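Long-range contacts in lumazine protein (Photobacterium kishitanii, PDB 3A35), which serves as an antenna protein that modulates the colour of bacterial luciferase bioluminescence, shifting it to shorter wavelength, and here carries riboflavin in its chromophore site: residues N68-F72 and I102-A106; L128-I132 and V180-N184; N18-Q22 and F61-Q65; N79-L83 and T167-T171. All coordinates share one frame; numbering follows the deposited sequence.

How the contacts relate
From the N terminus, contact 3 (18-22 with 61-65) closes first, pairing the start of strand 22-27 with the end of strand 58-63 in the N-terminal six-stranded barrel. Contact 1 (68-72 with 102-106) opens only after that and joins the following loop to the first strand of the C-terminal barrel; both contacts touch riboflavin. Contact 4 (79-83 with 167-171) opens inside the loop of contact 1 and ends far beyond it, so the two cross, and it too ties barrel to barrel. Contact 2 (128-132 with 180-184) stays within the C-terminal barrel, crosses contact 4, and meets contact 1 where Lys103 and Gly104 pair with Val180.

Contact 1: residues N68-F72 and I102-A106; sequences NTTTF and IKGVA. With RBF (riboflavin), chain C.
Val105 turns its side chain onto the backbone of Thr70 where the loop after strand 58-63 of the N-terminal barrel meets the first strand, 104-114, of the C-terminal barrel. This is the tight part: Val105 CG2 lies 3.4 Å from Thr70 C and its methyls also touch Thr71 CG2. Val105 CG1 stands anti to the backbone N (chi1 178°), which leaves CG2 beside that N and against the Thr70 carbonyl. Ile102 CG2 packs 3.3 Å from Thr69 O, and Gly104 CA makes a CA-H...O contact of 3.3 Å to the same oxygen, which has no hydrogen-bond partner in the model. A classic beta bulge sets Lys103 and Gly104 together against Val180. The looser side is at the side chain of Thr69, which meets the ligand more closely than it meets 102-106; no hydrogen bond joins the two segments directly. Here the ribityl tail of riboflavin links them. Thr69 OG1 lies 2.6 Å from riboflavin O5', a hydrogen bond whose proton is not settled, while O5' itself donates to Ile102 O at 2.6 Å. One carbon back along the ribityl chain, Ile102 N donates to riboflavin O4' at 2.9 Å, with an N-H...O angle of 152°.

Contact 2: residues L128-I132 and V180-N184; sequences LIENI and VETLN
Ile132 and Thr182 meet with their side chains at about a right angle, and this crossing forms the centre of the contact between the loop after strand 117-123 and the last strand, 177-182, of the C-terminal barrel. The methyl of Thr182 does the touching, its CG2 lying 3.6 Å from Ile132 CG1 and 4.0 Å from Ile132 CD1. With Thr182 OG1 set between the backbone N and the carbonyl carbon (chi1 60°), CG2 falls anti to that carbonyl and faces the isoleucine. Two residues earlier on the strand, Leu128 approaches Val180 at a slant. Its methyl CD1 stops 4.1 Å from Val180 CB, an apolar contact at ordinary van der Waals range, and its other methyl, CD2, is 4.4 Å from Thr182 CG2. Leu128 is extended (chi1 179°, chi2 177°), which carries CD1 out to Val180 and leaves CD2 on the side of Thr182. Ile132 also packs on Ile147 and Ile150 of strand 143-151, so this part of the loop lies against the hydrophobic side chains of its own barrel, while Val180 packs on Ile138 and Ile140 of strand 137-140. At the chain's modelled end the fit is less certain: the amide of Asn131 lies near Thr182 and Asn184, but its orientation is doubtful. The chemistry thus implies a divided contact, apolar at Leu128 and Ile132 and polar around Asn131 and Asn184, where the details stay doubtful.

Contact 3: residues N18-Q22 and F61-Q65; sequences NDDTQ and FDIDQ. With RBF (riboflavin), chain C.
Gln22 and Ile63 form an antiparallel hydrogen-bonded pair where strands 22-27 and 58-63 of the N-terminal barrel adjoin. Ile63 N gives an almost straight bond to Gln22 O (2.7 Å, 177° at the hydrogen), and Gln22 N returns one to Ile63 O at 2.9 Å. Thr21 OG1 also lies 3.1 Å from Ile63 O, a hydrogen bond whose proton is unsettled; its anti placement relative to the backbone N (chi1 180°) sets it beside Asp64 CB. Two waters widen this shell. Each meets Thr21 OG1, and one donates to Asp62 OD1 while the other donates to Asp64 OD2. Farther out, Arg23 forms a salt bridge with Asp62 OD1, and the Gln22 amide is bonded to His24 and Arg73 O. Toward the ligand, the alternate backbone groups bond the flavin: riboflavin N3 donates to Asp62 O at 2.8 Å, and Asp64 N donates to riboflavin O2 at 2.8 Å, 171° at the hydrogen. Asp64 OD1 accepts from Gln65 N at 2.7 Å on its anti side and lies 3.2 Å from riboflavin O2. The chemistry implies that the pyrimidine end of the flavin is read by main-chain donor and acceptor groups at the end of strand 58-63 and just after it, with the Ile63 that pairs with Gln22 between them.

Contact 4: residues N79-L83 and T167-T171; sequences NKVNL and TNLGT
Asn82 and Asn168 join the N-terminal and C-terminal barrels, with strand 80-84 of the first facing a short 3-10 segment, 168-170, of the second. Asn168 N donates to Asn82 OD1 at 2.8 Å, in the carbonyl plane and on a lone pair. The Asn168 amide serves a second acceptor on the same strand, its ND2 reaching Lys80 O at 3.0 Å and 173° at the hydrogen. That bond lies in the plane of the Asn168 amide but is tilted 33° from the Lys80 carbonyl plane. Asn168 CG sits between the backbone N and the carbonyl carbon (chi1 65°), which turns the amide toward strand 80-84 and lets ND2 reach Lys80 O. Asn82 ND2 has a partner in Asn141 O, and the backbone N of Asn82 bonds to Asn45 OD1. At the edge, the Lys80 chain bends over the backbone of Asn168, though the position of its end is doubtful; as modelled, a water bridges the two segments, accepting from Lys80 NZ at 2.8 Å and donating to Thr167 O at 2.6 Å. Within the other segment Thr167 OG1 accepts from Leu169 N, an ST turn, and is also bonded to Leu163 O. Asn168 O takes two donors, both from Thr171: its backbone N, and its OG1, which meets Asn168 O at 2.6 Å in the carbonyl plane, on a lone pair.

Contact 1: residues N68-F72 and I102-A106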
loop_
_atom_site.group_PDB
_atom_site.type_symbol
_atom_site.label_atom_id
_atom_site.label_comp_id
_atom_site.label_asym_id
_atom_site.label_seq_id
_atom_site.Cartn_x
_atom_site.Cartn_y
_atom_site.Cartn_z
ATOM N N ASN A 68 -11.294 -7.506 5.607
ATOM C CA ASN A 68 -12.104 -7.953 4.457
ATOM C C ASN A 68 -11.916 -7.185 3.212
ATOM O O ASN A 68 -12.508 -7.517 2.142
ATOM C CB ASN A 68 -13.604 -7.870 4.844
ATOM C CG ASN A 68 -13.931 -8.812 5.970
ATOM O OD1 ASN A 68 -14.448 -8.417 7.000
ATOM N ND2 ASN A 68 -13.584 -10.074 5.753
ATOM N N THR A 69 -11.124 -6.045 3.262
ATOM C CA THR A 69 -11.021 -5.173 2.054
ATOM C C THR A 69 -9.548 -4.839 1.709
ATOM O O THR A 69 -9.282 -3.960 0.926
ATOM C CB THR A 69 -11.715 -3.821 2.398
ATOM O OG1 THR A 69 -11.311 -3.373 3.673
ATOM C CG2 THR A 69 -13.255 -4.049 2.410
ATOM N N THR A 70 -8.644 -5.675 2.241
ATOM C CA THR A 70 -7.181 -5.487 2.003
ATOM C C THR A 70 -6.485 -6.819 1.808
ATOM O O THR A 70 -7.095 -7.887 2.035
ATOM C CB THR A 70 -6.504 -4.763 3.239
ATOM O OG1 THR A 70 -6.692 -5.615 4.388
ATOM C CG2 THR A 70 -7.162 -3.392 3.515
ATOM N N THR A 71 -5.200 -6.767 1.463
ATOM C CA THR A 71 -4.423 -7.996 1.226
ATOM C C THR A 71 -3.903 -8.645 2.459
ATOM O O THR A 71 -3.264 -9.755 2.360
ATOM C CB THR A 71 -3.330 -7.677 0.192
ATOM O OG1 THR A 71 -2.504 -6.713 0.815
ATOM C CG2 THR A 71 -3.921 -7.162 -1.077
ATOM N N PHE A 72 -3.983 -7.978 3.635
ATOM C CA PHE A 72 -3.253 -8.508 4.798
ATOM C C PHE A 72 -3.537 -10.002 5.138
ATOM O O PHE A 72 -2.572 -10.722 5.438
ATOM C CB PHE A 72 -3.573 -7.691 6.014
ATOM C CG PHE A 72 -2.974 -6.306 5.960
ATOM C CD1 PHE A 72 -1.619 -6.142 6.157
ATOM C CD2 PHE A 72 -3.747 -5.207 5.658
ATOM C CE1 PHE A 72 -1.081 -4.823 6.121
ATOM C CE2 PHE A 72 -3.204 -3.912 5.609
ATOM C CZ PHE A 72 -1.876 -3.724 5.805
ATOM N N ILE A 102 -8.572 1.960 2.266
ATOM C CA ILE A 102 -8.505 1.204 1.055
ATOM C C ILE A 102 -9.947 0.779 0.617
ATOM O O ILE A 102 -10.721 0.281 1.398
ATOM C CB ILE A 102 -7.641 -0.088 1.348
ATOM C CG1 ILE A 102 -6.163 0.299 1.709
ATOM C CG2 ILE A 102 -7.748 -1.104 0.281
ATOM C CD1 ILE A 102 -5.546 1.108 0.593
ATOM N N LYS A 103 -10.167 0.991 -0.633
ATOM C CA LYS A 103 -11.498 0.652 -1.251
ATOM C C LYS A 103 -11.633 -0.812 -1.477
ATOM O O LYS A 103 -12.792 -1.319 -1.452
ATOM C CB LYS A 103 -11.649 1.426 -2.528
ATOM C CG LYS A 103 -11.578 2.899 -2.260
ATOM C CD LYS A 103 -12.327 3.373 -0.994
ATOM C CE LYS A 103 -12.329 4.913 -0.966
ATOM N NZ LYS A 103 -12.466 5.449 0.431
ATOM N N GLY A 104 -10.582 -1.536 -1.808
ATOM C CA GLY A 104 -10.718 -2.984 -1.905
ATOM C C GLY A 104 -9.454 -3.512 -2.579
ATOM O O GLY A 104 -8.477 -2.775 -2.856
ATOM N N VAL A 105 -9.395 -4.818 -2.784
ATOM C CA VAL A 105 -8.303 -5.489 -3.408
ATOM C C VAL A 105 -8.481 -5.565 -4.905
ATOM O O VAL A 105 -9.582 -5.846 -5.423
ATOM C CB VAL A 105 -8.166 -6.851 -2.798
ATOM C CG1 VAL A 105 -7.070 -7.625 -3.436
ATOM C CG2 VAL A 105 -7.825 -6.799 -1.352
ATOM N N ALA A 106 -7.409 -5.386 -5.598
ATOM C CA ALA A 106 -7.344 -5.688 -7.095
ATOM C C ALA A 106 -6.173 -6.544 -7.427
ATOM O O ALA A 106 -5.354 -6.908 -6.540
ATOM C CB ALA A 106 -7.366 -4.398 -7.910
HETATM N N1 RBF C . -8.137 -1.051 10.550
HETATM C C2 RBF C . -7.564 -2.124 11.135
HETATM O O2 RBF C . -7.829 -3.301 10.740
HETATM N N3 RBF C . -6.610 -2.024 12.142
HETATM C C4 RBF C . -6.185 -0.758 12.612
HETATM O O4 RBF C . -5.331 -0.727 13.508
HETATM C C4A RBF C . -6.863 0.334 12.038
HETATM N N5 RBF C . -6.541 1.641 12.571
HETATM C C5A RBF C . -7.196 2.725 11.988
HETATM C C6 RBF C . -6.976 3.967 12.593
HETATM C C7 RBF C . -7.683 5.052 12.003
HETATM C C7M RBF C . -7.472 6.417 12.722
HETATM C C8 RBF C . -8.496 4.936 10.917
HETATM C C8M RBF C . -9.129 6.136 10.351
HETATM C C9 RBF C . -8.693 3.652 10.299
HETATM C C9A RBF C . -8.105 2.539 10.906
HETATM N N10 RBF C . -8.361 1.223 10.392
HETATM C C10 RBF C . -7.775 0.162 11.034
HETATM C "C1'" RBF C . -9.314 0.971 9.392
HETATM C "C2'" RBF C . -8.762 0.671 8.013
HETATM O "O2'" RBF C . -7.879 1.768 7.601
HETATM C "C3'" RBF C . -9.811 0.554 7.037
HETATM O "O3'" RBF C . -10.692 -0.573 7.575
HETATM C "C4'" RBF C . -9.349 0.000 5.679
HETATM O "O4'" RBF C . -8.603 1.026 4.986
HETATM C "C5'" RBF C . -10.525 -0.407 4.781
HETATM O "O5'" RBF C . -10.096 -1.034 3.571
#

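Contact 2: residues L128-I132 and V180-N184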
loop_
_atom_site.group_PDB
_atom_site.type_symbol
_atom_site.label_atom_id
_atom_site.label_comp_id
_atom_site.label_asym_id
_atom_site.label_seq_id
_atom_site.Cartn_x
_atom_site.Cartn_y
_atom_site.Cartn_z
ATOM N N LEU A 128 -15.607 -3.520 -7.056
ATOM C CA LEU A 128 -14.906 -2.354 -6.599
ATOM C C LEU A 128 -15.288 -1.302 -7.633
ATOM O O LEU A 128 -14.876 -1.393 -8.776
ATOM C CB LEU A 128 -13.373 -2.606 -6.570
ATOM C CG LEU A 128 -12.326 -1.538 -6.134
ATOM C CD1 LEU A 128 -10.873 -2.065 -6.119
ATOM C CD2 LEU A 128 -12.381 -0.294 -7.059
ATOM N N ILE A 129 -16.101 -0.310 -7.307
ATOM C CA ILE A 129 -16.757 -0.066 -6.027
ATOM C C ILE A 129 -17.293 1.324 -6.430
ATOM O O ILE A 129 -18.502 1.517 -6.503
ATOM C CB ILE A 129 -15.750 -0.179 -4.757
ATOM C CG1 ILE A 129 -16.329 -0.980 -3.549
ATOM C CG2 ILE A 129 -15.189 1.197 -4.251
ATOM C CD1 ILE A 129 -17.634 -1.690 -3.708
ATOM N N GLU A 130 -16.390 2.245 -6.781
ATOM C CA GLU A 130 -16.718 3.422 -7.602
ATOM C C GLU A 130 -15.486 4.046 -8.269
ATOM O O GLU A 130 -14.362 3.525 -8.145
ATOM C CB GLU A 130 -17.540 4.480 -6.844
ATOM C CG GLU A 130 -19.054 4.317 -7.012
ATOM C CD GLU A 130 -19.524 4.393 -8.463
ATOM O OE1 GLU A 130 -20.152 3.409 -8.949
ATOM O OE2 GLU A 130 -19.286 5.445 -9.123
ATOM N N ASN A 131 -15.734 5.177 -8.937
ATOM C CA ASN A 131 -14.792 5.890 -9.853
ATOM C C ASN A 131 -14.726 5.262 -11.287
ATOM O O ASN A 131 -15.779 5.226 -11.986
ATOM C CB ASN A 131 -13.441 6.222 -9.187
ATOM C CG ASN A 131 -13.574 7.348 -8.172
ATOM O OD1 ASN A 131 -13.876 8.514 -8.530
ATOM N ND2 ASN A 131 -13.396 7.011 -6.893
ATOM N N ILE A 132 -13.573 4.812 -11.797
ATOM C CA ILE A 132 -12.206 5.209 -11.488
ATOM C C ILE A 132 -11.889 6.083 -12.704
ATOM O O ILE A 132 -12.332 5.773 -13.838
ATOM C CB ILE A 132 -11.278 3.951 -11.468
ATOM C CG1 ILE A 132 -11.285 3.308 -10.082
ATOM C CG2 ILE A 132 -9.855 4.322 -11.876
ATOM C CD1 ILE A 132 -10.962 1.806 -10.053
ATOM N N VAL A 180 -6.122 -1.068 -3.218
ATOM C CA VAL A 180 -6.409 0.167 -4.060
ATOM C C VAL A 180 -7.152 1.187 -3.251
ATOM O O VAL A 180 -8.134 0.853 -2.501
ATOM C CB VAL A 180 -7.270 -0.317 -5.281
ATOM C CG1 VAL A 180 -7.692 0.936 -6.134
ATOM C CG2 VAL A 180 -6.616 -1.409 -6.068
ATOM N N GLU A 181 -6.657 2.430 -3.367
ATOM C CA GLU A 181 -7.370 3.583 -2.773
ATOM C C GLU A 181 -7.728 4.455 -3.979
ATOM O O GLU A 181 -6.880 4.987 -4.683
ATOM C CB GLU A 181 -6.596 4.407 -1.745
ATOM C CG GLU A 181 -7.476 5.557 -1.237
ATOM C CD GLU A 181 -6.941 6.268 -0.150
ATOM O OE1 GLU A 181 -5.964 5.962 0.519
ATOM O OE2 GLU A 181 -7.522 7.385 0.081
ATOM N N THR A 182 -9.037 4.573 -4.245
ATOM C CA THR A 182 -9.489 5.512 -5.278
ATOM C C THR A 182 -9.699 6.891 -4.620
ATOM O O THR A 182 -10.080 7.020 -3.444
ATOM C CB THR A 182 -10.784 5.041 -5.927
ATOM O OG1 THR A 182 -11.765 4.941 -4.894
ATOM C CG2 THR A 182 -10.555 3.647 -6.577
ATOM N N LEU A 183 -9.566 7.918 -5.486
ATOM C CA LEU A 183 -9.290 9.323 -5.116
ATOM C C LEU A 183 -10.052 10.242 -6.028
ATOM O O LEU A 183 -9.407 11.138 -6.668
ATOM C CB LEU A 183 -7.814 9.653 -5.344
ATOM C CG LEU A 183 -6.765 8.868 -4.598
ATOM C CD1 LEU A 183 -5.423 9.287 -5.082
ATOM C CD2 LEU A 183 -6.823 9.048 -3.028
ATOM N N ASN A 184 -11.380 10.116 -6.057
ATOM C CA ASN A 184 -12.243 9.437 -5.047
ATOM C C ASN A 184 -13.700 9.368 -5.515
ATOM O O ASN A 184 -14.237 10.358 -6.077
ATOM C CB ASN A 184 -12.227 10.192 -3.699
ATOM C CG ASN A 184 -11.794 11.627 -3.853
ATOM O OD1 ASN A 184 -12.528 12.497 -4.407
ATOM N ND2 ASN A 184 -10.563 11.889 -3.400
#

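Contact 3: residues N18-Q22 and F61-Q65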
loop_
_atom_site.group_PDB
_atom_site.type_symbol
_atom_site.label_atom_id
_atom_site.label_comp_id
_atom_site.label_asym_id
_atom_site.label_seq_id
_atom_site.Cartn_x
_atom_site.Cartn_y
_atom_site.Cartn_z
ATOM N N ASN A 18 -5.945 -15.043 13.919
ATOM C CA ASN A 18 -7.003 -15.061 14.869
ATOM C C ASN A 18 -8.305 -15.047 14.195
ATOM O O ASN A 18 -9.233 -14.451 14.713
ATOM C CB ASN A 18 -6.966 -13.877 15.830
ATOM C CG ASN A 18 -5.596 -13.672 16.498
ATOM O OD1 ASN A 18 -5.189 -14.506 17.315
ATOM N ND2 ASN A 18 -4.919 -12.479 16.234
ATOM N N ASP A 19 -8.363 -15.661 13.027
ATOM C CA ASP A 19 -9.622 -15.816 12.258
ATOM C C ASP A 19 -10.324 -14.506 11.660
ATOM O O ASP A 19 -10.224 -14.209 10.429
ATOM C CB ASP A 19 -10.599 -16.650 13.098
ATOM C CG ASP A 19 -11.795 -17.122 12.265
ATOM O OD1 ASP A 19 -12.560 -17.987 12.760
ATOM O OD2 ASP A 19 -11.941 -16.620 11.102
ATOM N N ASP A 20 -11.055 -13.738 12.450
ATOM C CA ASP A 20 -11.505 -12.476 11.853
ATOM C C ASP A 20 -10.545 -11.336 12.241
ATOM O O ASP A 20 -10.829 -10.136 12.063
ATOM C CB ASP A 20 -12.995 -12.185 12.154
ATOM C CG ASP A 20 -13.266 -12.089 13.629
ATOM O OD1 ASP A 20 -12.293 -12.358 14.426
ATOM O OD2 ASP A 20 -14.424 -11.738 13.999
ATOM N N THR A 21 -9.363 -11.668 12.735
ATOM C CA THR A 21 -8.382 -10.596 12.987
ATOM C C THR A 21 -7.062 -11.306 12.753
ATOM O O THR A 21 -6.950 -12.598 12.828
ATOM C CB THR A 21 -8.501 -9.971 14.379
ATOM O OG1 THR A 21 -7.578 -8.902 14.715
ATOM C CG2 THR A 21 -8.434 -10.948 15.471
ATOM N N GLN A 22 -6.036 -10.492 12.509
ATOM C CA GLN A 22 -4.667 -11.010 12.530
ATOM C C GLN A 22 -3.785 -10.010 13.173
ATOM O O GLN A 22 -3.955 -8.784 12.960
ATOM C CB GLN A 22 -4.143 -11.262 11.135
ATOM C CG GLN A 22 -4.867 -12.388 10.431
ATOM C CD GLN A 22 -4.389 -12.687 9.052
ATOM O OE1 GLN A 22 -3.481 -12.033 8.527
ATOM N NE2 GLN A 22 -4.861 -13.788 8.453
ATOM N N PHE A 61 0.757 -4.602 14.524
ATOM C CA PHE A 61 -0.552 -4.055 14.160
ATOM C C PHE A 61 -1.557 -5.137 14.247
ATOM O O PHE A 61 -1.317 -6.278 13.848
ATOM C CB PHE A 61 -0.542 -3.539 12.653
ATOM C CG PHE A 61 0.476 -2.470 12.376
ATOM C CD1 PHE A 61 0.109 -1.111 12.542
ATOM C CD2 PHE A 61 1.749 -2.800 11.995
ATOM C CE1 PHE A 61 1.015 -0.113 12.316
ATOM C CE2 PHE A 61 2.714 -1.728 11.751
ATOM C CZ PHE A 61 2.322 -0.433 11.903
ATOM N N ASP A 62 -2.781 -4.807 14.691
ATOM C CA ASP A 62 -3.921 -5.703 14.485
ATOM C C ASP A 62 -4.756 -5.365 13.265
ATOM O O ASP A 62 -5.122 -4.113 13.136
ATOM C CB ASP A 62 -4.788 -5.632 15.766
ATOM C CG ASP A 62 -4.225 -6.342 16.923
ATOM O OD1 ASP A 62 -3.583 -7.414 16.731
ATOM O OD2 ASP A 62 -4.424 -5.982 18.127
ATOM N N ILE A 63 -5.013 -6.318 12.424
ATOM C CA ILE A 63 -5.816 -6.079 11.251
ATOM C C ILE A 63 -7.153 -6.743 11.614
ATOM O O ILE A 63 -7.244 -7.952 11.762
ATOM C CB ILE A 63 -5.175 -6.723 9.999
ATOM C CG1 ILE A 63 -3.754 -6.025 9.752
ATOM C CG2 ILE A 63 -6.000 -6.466 8.738
ATOM C CD1 ILE A 63 -2.669 -6.784 10.135
ATOM N N ASP A 64 -8.187 -5.901 11.686
ATOM C CA ASP A 64 -9.554 -6.357 12.118
ATOM C C ASP A 64 -10.550 -5.652 11.206
ATOM O O ASP A 64 -11.092 -6.233 10.317
ATOM C CB ASP A 64 -9.735 -6.158 13.605
ATOM C CG ASP A 64 -9.203 -4.885 14.179
ATOM O OD1 ASP A 64 -9.181 -3.764 13.618
ATOM O OD2 ASP A 64 -8.818 -4.882 15.397
ATOM N N GLN A 65 -10.698 -4.313 11.477
ATOM C CA GLN A 65 -11.603 -3.583 10.625
ATOM C C GLN A 65 -11.287 -3.671 9.157
ATOM O O GLN A 65 -12.097 -3.678 8.276
ATOM C CB GLN A 65 -11.548 -2.176 11.106
ATOM C CG GLN A 65 -12.515 -1.244 10.371
ATOM C CD GLN A 65 -12.405 0.195 10.925
ATOM O OE1 GLN A 65 -11.930 0.482 12.032
ATOM N NE2 GLN A 65 -12.856 1.092 10.065
HETATM N N1 RBF C . -8.137 -1.051 10.550
HETATM C C2 RBF C . -7.564 -2.124 11.135
HETATM O O2 RBF C . -7.829 -3.301 10.740
HETATM N N3 RBF C . -6.610 -2.024 12.142
HETATM C C4 RBF C . -6.185 -0.758 12.612
HETATM O O4 RBF C . -5.331 -0.727 13.508
HETATM C C4A RBF C . -6.863 0.334 12.038
HETATM N N5 RBF C . -6.541 1.641 12.571
HETATM C C5A RBF C . -7.196 2.725 11.988
HETATM C C6 RBF C . -6.976 3.967 12.593
HETATM C C7 RBF C . -7.683 5.052 12.003
HETATM C C7M RBF C . -7.472 6.417 12.722
HETATM C C8 RBF C . -8.496 4.936 10.917
HETATM C C8M RBF C . -9.129 6.136 10.351
HETATM C C9 RBF C . -8.693 3.652 10.299
HETATM C C9A RBF C . -8.105 2.539 10.906
HETATM N N10 RBF C . -8.361 1.223 10.392
HETATM C C10 RBF C . -7.775 0.162 11.034
HETATM C "C1'" RBF C . -9.314 0.971 9.392
HETATM C "C2'" RBF C . -8.762 0.671 8.013
HETATM O "O2'" RBF C . -7.879 1.768 7.601
HETATM C "C3'" RBF C . -9.811 0.554 7.037
HETATM O "O3'" RBF C . -10.692 -0.573 7.575
HETATM C "C4'" RBF C . -9.349 0.000 5.679
HETATM O "O4'" RBF C . -8.603 1.026 4.986
HETATM C "C5'" RBF C . -10.525 -0.407 4.781
HETATM O "O5'" RBF C . -10.096 -1.034 3.571
HETATM O O HOH W 1 -5.371 -9.536 16.274
HETATM O O HOH W 2 -8.636 -7.032 17.010
#

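Contact 4: residues N79-L83 and T167-T171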
loop_
_atom_site.group_PDB
_atom_site.type_symbol
_atom_site.label_atom_id
_atom_site.label_comp_id
_atom_site.label_asym_id
_atom_site.label_seq_id
_atom_site.Cartn_x
_atom_site.Cartn_y
_atom_site.Cartn_z
ATOM N N ASN A 79 7.154 -11.191 3.504
ATOM C CA ASN A 79 6.693 -10.237 2.499
ATOM C C ASN A 79 7.066 -8.798 2.945
ATOM O O ASN A 79 7.179 -8.443 4.116
ATOM C CB ASN A 79 5.196 -10.293 2.356
ATOM C CG ASN A 79 4.681 -11.583 1.702
ATOM O OD1 ASN A 79 5.519 -12.458 1.149
ATOM N ND2 ASN A 79 3.436 -11.749 1.680
ATOM N N LYS A 80 7.217 -7.959 1.924
ATOM C CA LYS A 80 7.658 -6.569 2.078
ATOM C C LYS A 80 6.397 -5.726 1.941
ATOM O O LYS A 80 5.603 -5.829 1.008
ATOM C CB LYS A 80 8.597 -6.205 0.963
ATOM C CG LYS A 80 8.995 -4.819 0.875
ATOM C CD LYS A 80 10.267 -4.887 0.015
ATOM C CE LYS A 80 10.143 -3.975 -1.102
ATOM N NZ LYS A 80 9.614 -4.929 -2.195
ATOM N N VAL A 81 6.246 -4.797 2.914
ATOM C CA VAL A 81 5.088 -3.875 2.971
ATOM C C VAL A 81 5.592 -2.435 2.842
ATOM O O VAL A 81 6.651 -2.085 3.345
ATOM C CB VAL A 81 4.246 -4.037 4.227
ATOM C CG1 VAL A 81 3.760 -5.562 4.297
ATOM C CG2 VAL A 81 5.039 -3.659 5.441
ATOM N N ASN A 82 4.818 -1.568 2.204
ATOM C CA ASN A 82 5.188 -0.130 2.129
ATOM C C ASN A 82 4.824 0.544 3.404
ATOM O O ASN A 82 3.723 0.326 3.924
ATOM C CB ASN A 82 4.419 0.460 0.966
ATOM C CG ASN A 82 4.861 -0.114 -0.383
ATOM O OD1 ASN A 82 6.033 -0.571 -0.487
ATOM N ND2 ASN A 82 4.014 -0.023 -1.374
ATOM N N LEU A 83 5.657 1.473 3.862
ATOM C CA LEU A 83 5.401 2.263 5.100
ATOM C C LEU A 83 5.371 3.756 4.816
ATOM O O LEU A 83 6.275 4.251 4.105
ATOM C CB LEU A 83 6.536 1.999 6.124
ATOM C CG LEU A 83 6.716 0.502 6.477
ATOM C CD1 LEU A 83 7.950 0.315 7.367
ATOM C CD2 LEU A 83 5.410 -0.083 7.147
ATOM N N THR A 167 9.884 0.872 -3.133
ATOM C CA THR A 167 8.549 0.364 -2.605
ATOM C C THR A 167 8.408 -1.080 -3.014
ATOM O O THR A 167 9.243 -1.539 -3.945
ATOM C CB THR A 167 7.455 1.051 -3.318
ATOM O OG1 THR A 167 7.336 0.589 -4.703
ATOM C CG2 THR A 167 7.573 2.597 -3.240
ATOM N N ASN A 168 7.377 -1.773 -2.603
ATOM C CA ASN A 168 7.221 -3.149 -3.017
ATOM C C ASN A 168 6.631 -3.304 -4.420
ATOM O O ASN A 168 6.300 -4.413 -4.836
ATOM C CB ASN A 168 6.381 -3.917 -1.999
ATOM C CG ASN A 168 4.937 -3.428 -1.883
ATOM O OD1 ASN A 168 4.392 -2.706 -2.723
ATOM N ND2 ASN A 168 4.296 -3.898 -0.837
ATOM N N LEU A 169 6.486 -2.185 -5.154
ATOM C CA LEU A 169 6.041 -2.280 -6.566
ATOM C C LEU A 169 6.925 -3.227 -7.361
ATOM O O LEU A 169 6.426 -3.899 -8.288
ATOM C CB LEU A 169 5.839 -0.887 -7.279
ATOM C CG LEU A 169 4.691 -0.084 -6.706
ATOM C CD1 LEU A 169 4.659 1.280 -7.514
ATOM C CD2 LEU A 169 3.306 -0.774 -6.799
ATOM N N GLY A 170 8.198 -3.335 -7.006
ATOM C CA GLY A 170 9.106 -4.166 -7.736
ATOM C C GLY A 170 9.022 -5.640 -7.335
ATOM O O GLY A 170 9.812 -6.458 -7.840
ATOM N N THR A 171 8.141 -6.005 -6.409
ATOM C CA THR A 171 7.875 -7.454 -6.029
ATOM C C THR A 171 6.570 -7.923 -6.804
ATOM O O THR A 171 6.260 -9.127 -6.830
ATOM C CB THR A 171 7.593 -7.607 -4.493
ATOM O OG1 THR A 171 6.339 -6.963 -4.148
ATOM C CG2 THR A 171 8.713 -7.062 -3.697
HETATM O O HOH W 3 10.405 -3.802 -4.664
#